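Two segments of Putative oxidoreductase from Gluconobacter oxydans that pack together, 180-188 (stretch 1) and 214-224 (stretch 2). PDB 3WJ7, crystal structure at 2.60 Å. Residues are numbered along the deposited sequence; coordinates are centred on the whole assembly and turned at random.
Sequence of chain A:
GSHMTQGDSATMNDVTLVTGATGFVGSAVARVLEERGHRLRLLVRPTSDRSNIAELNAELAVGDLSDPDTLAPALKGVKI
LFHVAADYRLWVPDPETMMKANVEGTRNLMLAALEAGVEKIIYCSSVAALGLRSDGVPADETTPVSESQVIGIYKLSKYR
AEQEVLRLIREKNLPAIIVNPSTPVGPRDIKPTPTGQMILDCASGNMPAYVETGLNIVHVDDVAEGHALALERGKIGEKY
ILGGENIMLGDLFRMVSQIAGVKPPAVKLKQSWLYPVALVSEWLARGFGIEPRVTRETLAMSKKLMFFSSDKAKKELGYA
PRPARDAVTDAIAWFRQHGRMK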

# COMPACT_ATOMS: atom_id res chain seq x y z
N ASN A 180 22.32 1.28 -15.82
CA ASN A 180 21.69 0.27 -14.99
C ASN A 180 22.78 -0.47 -14.16
O ASN A 180 23.27 -1.52 -14.56
N PRO A 181 23.17 0.08 -13.02
CA PRO A 181 24.10 -0.61 -12.12
C PRO A 181 23.49 -1.91 -11.57
O PRO A 181 22.28 -2.01 -11.44
N SER A 182 24.33 -2.92 -11.31
CA SER A 182 23.89 -4.12 -10.63
C SER A 182 23.92 -3.81 -9.13
O SER A 182 23.53 -2.72 -8.71
N THR A 183 24.41 -4.72 -8.31
CA THR A 183 24.40 -4.46 -6.89
C THR A 183 25.76 -4.05 -6.33
O THR A 183 26.67 -4.85 -6.26
N PRO A 184 25.90 -2.76 -5.98
CA PRO A 184 27.23 -2.23 -5.71
C PRO A 184 27.68 -2.52 -4.30
O PRO A 184 26.92 -2.37 -3.38
N VAL A 185 28.94 -2.94 -4.16
CA VAL A 185 29.55 -3.23 -2.90
C VAL A 185 30.84 -2.46 -2.91
O VAL A 185 31.41 -2.19 -3.97
N GLY A 186 31.31 -2.06 -1.74
CA GLY A 186 32.60 -1.42 -1.63
C GLY A 186 32.80 -0.65 -0.35
O GLY A 186 32.04 -0.84 0.62
N PRO A 187 33.81 0.22 -0.34
CA PRO A 187 34.09 0.97 0.88
C PRO A 187 33.09 2.09 1.05
O PRO A 187 32.37 2.42 0.11
N ARG A 188 33.03 2.65 2.25
CA ARG A 188 32.14 3.79 2.55
C ARG A 188 30.66 3.41 2.53
O ARG A 188 29.82 4.20 2.12
N GLY A 214 21.08 -15.90 -6.95
CA GLY A 214 22.11 -15.38 -7.83
C GLY A 214 21.99 -13.89 -7.95
O GLY A 214 20.89 -13.37 -8.09
N LEU A 215 23.12 -13.20 -7.89
CA LEU A 215 23.12 -11.78 -8.11
C LEU A 215 24.38 -11.43 -8.86
O LEU A 215 25.17 -12.29 -9.16
N ASN A 216 24.52 -10.15 -9.16
CA ASN A 216 25.66 -9.63 -9.84
C ASN A 216 26.17 -8.54 -8.94
O ASN A 216 25.43 -7.58 -8.68
N ILE A 217 27.42 -8.67 -8.50
CA ILE A 217 28.10 -7.67 -7.67
C ILE A 217 29.10 -6.82 -8.45
O ILE A 217 29.76 -7.31 -9.37
N VAL A 218 29.18 -5.55 -8.09
CA VAL A 218 29.95 -4.60 -8.84
C VAL A 218 30.53 -3.62 -7.89
O VAL A 218 29.86 -3.17 -6.98
N HIS A 219 31.81 -3.31 -8.08
CA HIS A 219 32.46 -2.35 -7.22
C HIS A 219 31.73 -1.02 -7.39
O HIS A 219 31.44 -0.62 -8.51
N VAL A 220 31.43 -0.37 -6.28
CA VAL A 220 30.78 0.94 -6.26
C VAL A 220 31.57 1.97 -7.06
O VAL A 220 30.98 2.81 -7.75
N ASP A 221 32.89 1.88 -7.01
CA ASP A 221 33.77 2.82 -7.77
C ASP A 221 33.73 2.54 -9.26
O ASP A 221 33.99 3.40 -10.08
N ASP A 222 33.35 1.33 -9.62
CA ASP A 222 33.22 0.98 -11.00
C ASP A 222 31.91 1.46 -11.54
O ASP A 222 31.88 1.88 -12.68
N VAL A 223 30.85 1.39 -10.73
CA VAL A 223 29.60 2.02 -11.07
C VAL A 223 29.84 3.50 -11.36
O VAL A 223 29.37 4.05 -12.37
N ALA A 224 30.56 4.13 -10.42
CA ALA A 224 30.83 5.55 -10.49
C ALA A 224 31.55 5.91 -11.78
O ALA A 224 31.14 6.83 -12.52

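What do P181 and S182 reach as the first stretch arrives? Both point their CA-to-CB bonds toward the second stretch. P181 lays CB 4.1 Å from V223 CG1, an apolar touch with the helix. S182, chi1 in p, donates a hydrogen bond from OG to N216 OD1 at 2.9 Å, with N216 in the t rotamer; the same OG sits tightly against V218 CG1, 3.0 Å away.

Which faces of the sheet do T183 and P184 take? Parallel bridges pair T183 with I217 and P184 with V218; the side chains of the first pair lie on one face and those of the second on the other. T183, its chi1 of 136° between wells, presses CG2 to 3.0 Å from N216 O. P184 CB meets V218 CG1 at 4.1 Å, V223 CG2 at 4.2 Å and V220 CB at 4.3 Å, so this ring spans strand and helix.

Where does V185 go, its side chain diverging from that of H219? Its t rotamer brings CG2 to 3.9 Å from I217 CG2, while its carbonyl O lies over one face of the H219 ring.

What does the lack of a side chain at G186 allow? A CB here would point toward the second stretch and lie 2.9 Å from V220 CG1, a clash; it would also run into P187 CD, and the backbone angles alone call for glycine. P187 then sets CD 3.7 Å from H219 CE1. That imidazole, chi1 t, caps the helix by accepting from D221 N at ND1, 3.0 Å away.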

# COMPACT_ATOMS: atom_id res chain seq x y z
CB ASN A 180 20.95 -0.74 -15.87
CG ASN A 180 19.88 -0.10 -16.77
OD1 ASN A 180 18.68 -0.18 -16.48
ND2 ASN A 180 20.31 0.51 -17.88
CB PRO A 181 24.25 0.34 -10.95
CG PRO A 181 23.66 1.65 -11.39
CD PRO A 181 22.65 1.33 -12.44
CB SER A 182 24.79 -5.31 -10.98
OG SER A 182 26.15 -5.08 -10.59
CB THR A 183 23.60 -5.52 -6.07
OG1 THR A 183 24.31 -5.91 -4.87
CG2 THR A 183 23.17 -6.70 -6.89
CB PRO A 184 27.04 -0.75 -5.85
CG PRO A 184 25.61 -0.52 -5.43
CD PRO A 184 24.85 -1.72 -5.90
CB VAL A 185 29.82 -4.74 -2.79
CG1 VAL A 185 30.69 -5.10 -1.63
CG2 VAL A 185 28.50 -5.47 -2.73
CB PRO A 187 35.51 1.49 0.66
CG PRO A 187 35.67 1.56 -0.81
CD PRO A 187 34.86 0.40 -1.35
CB ARG A 188 32.35 4.92 1.58
CG ARG A 188 33.68 5.58 1.66
CD ARG A 188 33.37 7.03 1.60
NE ARG A 188 34.56 7.82 1.33
CZ ARG A 188 34.66 9.11 1.61
NH1 ARG A 188 33.63 9.75 2.17
NH2 ARG A 188 35.78 9.74 1.32
CB LEU A 215 22.97 -10.97 -6.78
CG LEU A 215 23.88 -10.99 -5.53
CD1 LEU A 215 22.94 -10.90 -4.32
CD2 LEU A 215 24.78 -12.21 -5.32
CB ASN A 216 25.19 -9.03 -11.16
CG ASN A 216 26.31 -8.50 -12.03
OD1 ASN A 216 27.06 -7.59 -11.64
ND2 ASN A 216 26.39 -9.02 -13.24
CB ILE A 217 28.72 -8.34 -6.44
CG1 ILE A 217 27.57 -8.55 -5.45
CG2 ILE A 217 29.78 -7.46 -5.78
CD1 ILE A 217 27.82 -9.63 -4.47
CB VAL A 218 29.07 -3.82 -9.85
CG1 VAL A 218 27.90 -3.10 -9.14
CG2 VAL A 218 29.93 -2.86 -10.64
CB HIS A 219 33.94 -2.22 -7.56
CG HIS A 219 34.76 -1.67 -6.45
ND1 HIS A 219 34.60 -0.38 -5.99
CD2 HIS A 219 35.70 -2.24 -5.66
CE1 HIS A 219 35.41 -0.18 -4.95
NE2 HIS A 219 36.09 -1.30 -4.74
CB VAL A 220 30.54 1.43 -4.80
CG1 VAL A 220 31.83 1.91 -4.16
CG2 VAL A 220 29.54 2.57 -4.76
CB ASP A 221 35.19 2.81 -7.22
CG ASP A 221 35.29 3.49 -5.83
OD1 ASP A 221 34.54 4.45 -5.62
OD2 ASP A 221 36.09 3.07 -4.96
CB ASP A 222 33.38 -0.51 -11.22
CG ASP A 222 34.81 -0.94 -11.08
OD1 ASP A 222 35.69 -0.09 -11.32
OD2 ASP A 222 35.06 -2.08 -10.69
CB VAL A 223 28.60 1.93 -9.90
CG1 VAL A 223 27.37 2.81 -10.13
CG2 VAL A 223 28.21 0.49 -9.68
CB ALA A 224 31.63 6.01 -9.26